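Long-range contact in Exo-beta-1,3-glucanase (Streptomyces sp. SirexAA-E, PDB 4PEY), which hydrolyses laminarin and laminarioligosaccharides from their non-reducing ends, producing glucose and laminaribiose: residues 101-105 / 147-153. The protein carries 1 engineered substitution. Residues are numbered along the deposited sequence.
With BGC (beta-D-glucopyranose), chain B; BGC (beta-D-glucopyranose), chain C.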
loop_
_atom_site.group_PDB
_atom_site.type_symbol
_atom_site.label_atom_id
_atom_site.label_comp_id
_atom_site.label_asym_id
_atom_site.label_seq_id
_atom_site.Cartn_x
_atom_site.Cartn_y
_atom_site.Cartn_z
ATOM N N ASP A 101 -12.937 10.343 -16.920
ATOM C CA ASP A 101 -12.778 10.348 -18.373
ATOM C C ASP A 101 -11.592 9.528 -18.875
ATOM O O ASP A 101 -10.858 9.958 -19.772
ATOM C CB ASP A 101 -12.659 11.782 -18.875
ATOM C CG ASP A 101 -13.903 12.607 -18.584
ATOM O OD1 ASP A 101 -15.012 12.030 -18.526
ATOM O OD2 ASP A 101 -13.768 13.835 -18.413
ATOM N N GLY A 102 -11.414 8.345 -18.299
ATOM C CA GLY A 102 -10.417 7.405 -18.781
ATOM C C GLY A 102 -9.061 7.515 -18.114
ATOM O O GLY A 102 -8.170 6.703 -18.377
ATOM N N ASN A 103 -8.904 8.514 -17.249
ATOM C CA ASN A 103 -7.672 8.727 -16.491
ATOM C C ASN A 103 -7.791 7.953 -15.178
ATOM O O ASN A 103 -8.644 8.274 -14.363
ATOM C CB ASN A 103 -7.470 10.231 -16.249
ATOM C CG ASN A 103 -6.179 10.563 -15.503
ATOM O OD1 ASN A 103 -5.642 9.750 -14.754
ATOM N ND2 ASN A 103 -5.694 11.790 -15.691
ATOM N N ALA A 104 -6.954 6.935 -14.983
ATOM C CA ALA A 104 -7.045 6.074 -13.794
ATOM C C ALA A 104 -6.137 6.503 -12.633
ATOM O O ALA A 104 -6.058 5.795 -11.620
ATOM C CB ALA A 104 -6.731 4.620 -14.173
ATOM N N THR A 105 -5.476 7.656 -12.753
ATOM C CA THR A 105 -4.478 8.054 -11.758
ATOM C C THR A 105 -5.045 8.604 -10.447
ATOM O O THR A 105 -4.273 9.014 -9.574
ATOM C CB THR A 105 -3.483 9.114 -12.311
ATOM O OG1 THR A 105 -4.183 10.315 -12.672
ATOM C CG2 THR A 105 -2.715 8.566 -13.506
ATOM N N PRO A 147 -7.157 1.203 -17.775
ATOM C CA PRO A 147 -8.528 1.661 -18.009
ATOM C C PRO A 147 -8.922 1.443 -19.463
ATOM O O PRO A 147 -8.044 1.347 -20.328
ATOM C CB PRO A 147 -8.463 3.154 -17.663
ATOM C CG PRO A 147 -7.031 3.530 -17.907
ATOM C CD PRO A 147 -6.240 2.318 -17.479
ATOM N N ASP A 148 -10.222 1.347 -19.723
ATOM C CA ASP A 148 -10.703 1.255 -21.090
ATOM C C ASP A 148 -10.238 2.502 -21.829
ATOM O O ASP A 148 -10.498 3.621 -21.383
ATOM C CB ASP A 148 -12.226 1.126 -21.119
ATOM C CG ASP A 148 -12.752 0.696 -22.468
ATOM O OD1 ASP A 148 -11.945 0.325 -23.345
ATOM O OD2 ASP A 148 -13.986 0.713 -22.644
ATOM N N GLY A 149 -9.522 2.304 -22.932
ATOM C CA GLY A 149 -8.969 3.410 -23.693
ATOM C C GLY A 149 -7.472 3.580 -23.497
ATOM O O GLY A 149 -6.837 4.372 -24.190
ATOM N N TYR A 150 -6.921 2.845 -22.532
ATOM C CA TYR A 150 -5.482 2.826 -22.239
ATOM C C TYR A 150 -4.928 4.178 -21.796
ATOM O O TYR A 150 -3.792 4.531 -22.117
ATOM C CB TYR A 150 -4.692 2.316 -23.449
ATOM C CG TYR A 150 -5.158 0.964 -23.956
ATOM C CD1 TYR A 150 -5.719 0.831 -25.220
ATOM C CD2 TYR A 150 -5.056 -0.170 -23.160
ATOM C CE1 TYR A 150 -6.147 -0.402 -25.681
ATOM C CE2 TYR A 150 -5.485 -1.404 -23.612
ATOM C CZ TYR A 150 -6.030 -1.515 -24.871
ATOM O OH TYR A 150 -6.457 -2.745 -25.325
ATOM N N GLY A 151 -5.731 4.917 -21.036
ATOM C CA GLY A 151 -5.305 6.184 -20.464
ATOM C C GLY A 151 -4.326 6.018 -19.307
ATOM O O GLY A 151 -3.873 4.913 -19.008
ATOM N N TRP A 152 -4.009 7.123 -18.645
ATOM C CA TRP A 152 -2.972 7.138 -17.621
ATOM C C TRP A 152 -3.307 6.263 -16.411
ATOM O O TRP A 152 -4.450 6.225 -15.950
ATOM C CB TRP A 152 -2.727 8.564 -17.140
ATOM C CG TRP A 152 -2.208 9.518 -18.174
ATOM C CD1 TRP A 152 -1.882 9.247 -19.480
ATOM C CD2 TRP A 152 -1.955 10.907 -17.977
ATOM N NE1 TRP A 152 -1.441 10.396 -20.101
ATOM C CE2 TRP A 152 -1.474 11.427 -19.198
ATOM C CE3 TRP A 152 -2.086 11.767 -16.881
ATOM C CZ2 TRP A 152 -1.129 12.767 -19.352
ATOM C CZ3 TRP A 152 -1.743 13.097 -17.036
ATOM C CH2 TRP A 152 -1.270 13.584 -18.261
ATOM N N ALA A 153 -2.299 5.582 -15.880
ATOM C CA ALA A 153 -2.502 4.725 -14.715
ATOM C C ALA A 153 -1.202 4.569 -13.941
ATOM O O ALA A 153 -0.131 4.446 -14.543
ATOM C CB ALA A 153 -3.048 3.360 -15.142
HETATM C C2 BGC B . 2.005 9.051 -17.460
HETATM C C3 BGC B . 1.707 10.472 -16.998
HETATM C C4 BGC B . 2.595 11.468 -17.732
HETATM C C5 BGC B . 2.439 11.243 -19.231
HETATM C C6 BGC B . 3.308 12.207 -20.026
HETATM C C1 BGC B . 1.959 8.955 -18.982
HETATM O O1 BGC B . 2.392 7.670 -19.375
HETATM O O2 BGC B . 1.077 8.156 -16.889
HETATM O O3 BGC B . 1.969 10.522 -15.542
HETATM O O4 BGC B . 2.219 12.789 -17.391
HETATM O O5 BGC B . 2.830 9.924 -19.529
HETATM O O6 BGC B . 3.028 12.035 -21.404
HETATM C C2 BGC C . 1.259 10.721 -13.288
HETATM C C3 BGC C . 0.537 11.595 -12.271
HETATM C C4 BGC C . 0.909 13.053 -12.490
HETATM C C5 BGC C . 0.637 13.433 -13.935
HETATM C C6 BGC C . 1.005 14.891 -14.177
HETATM C C1 BGC C . 1.081 11.239 -14.710
HETATM O O2 BGC C . 0.724 9.417 -13.219
HETATM O O3 BGC C . 0.995 11.121 -10.986
HETATM O O4 BGC C . 0.169 13.858 -11.591
HETATM O O5 BGC C . 1.421 12.611 -14.782
HETATM O O6 BGC C . 0.685 15.239 -15.509
HETATM O O HOH W 1 -8.552 5.323 -20.705
#
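Two irregular loops, 101-105 and 147-153, run side by side at N103-A104, where CA atoms lie 5.1 Å (N103 to W152) and 4.8 Å (A104 to A153) apart. One direct hydrogen bond joins them, A104 N to W152 O at 2.8 Å. Earlier in both segments, G102 O receives a CA-H...O contact from G151 CA (3.6 Å) and a hydrogen bond from a water (2.7 Å); that water also donates to D148 O and accepts from G151 N, tying G102 to the loop around the type II turn P147-Y150. A CB on G151 would clash with G102 O, so the close approach depends on glycine there. Apolar contacts fill the gap beside the backbone bond: A104 CB meets P147 CG at 3.9 Å and A153 CB at 4.0 Å. N103 folds back into an Asx turn, its OD1 accepting from T105 N (2.9 Å) and T105 OG1 (2.6 Å), while N103 ND2 lies obliquely 3.8 Å from W152 CE3. T105 CG2 packs on W152 CB (3.6 Å). The chain B glucose sets its O4 over one face of the W152 indole, and T105 CG2 lies 3.6 Å from O2 of the chain C glucose. Both loops connect strands of the first of the two parallel beta-helix domains of this family 55 hydrolase and line its laminarin-binding cleft, with W152 as a sugar-contacting aromatic platform.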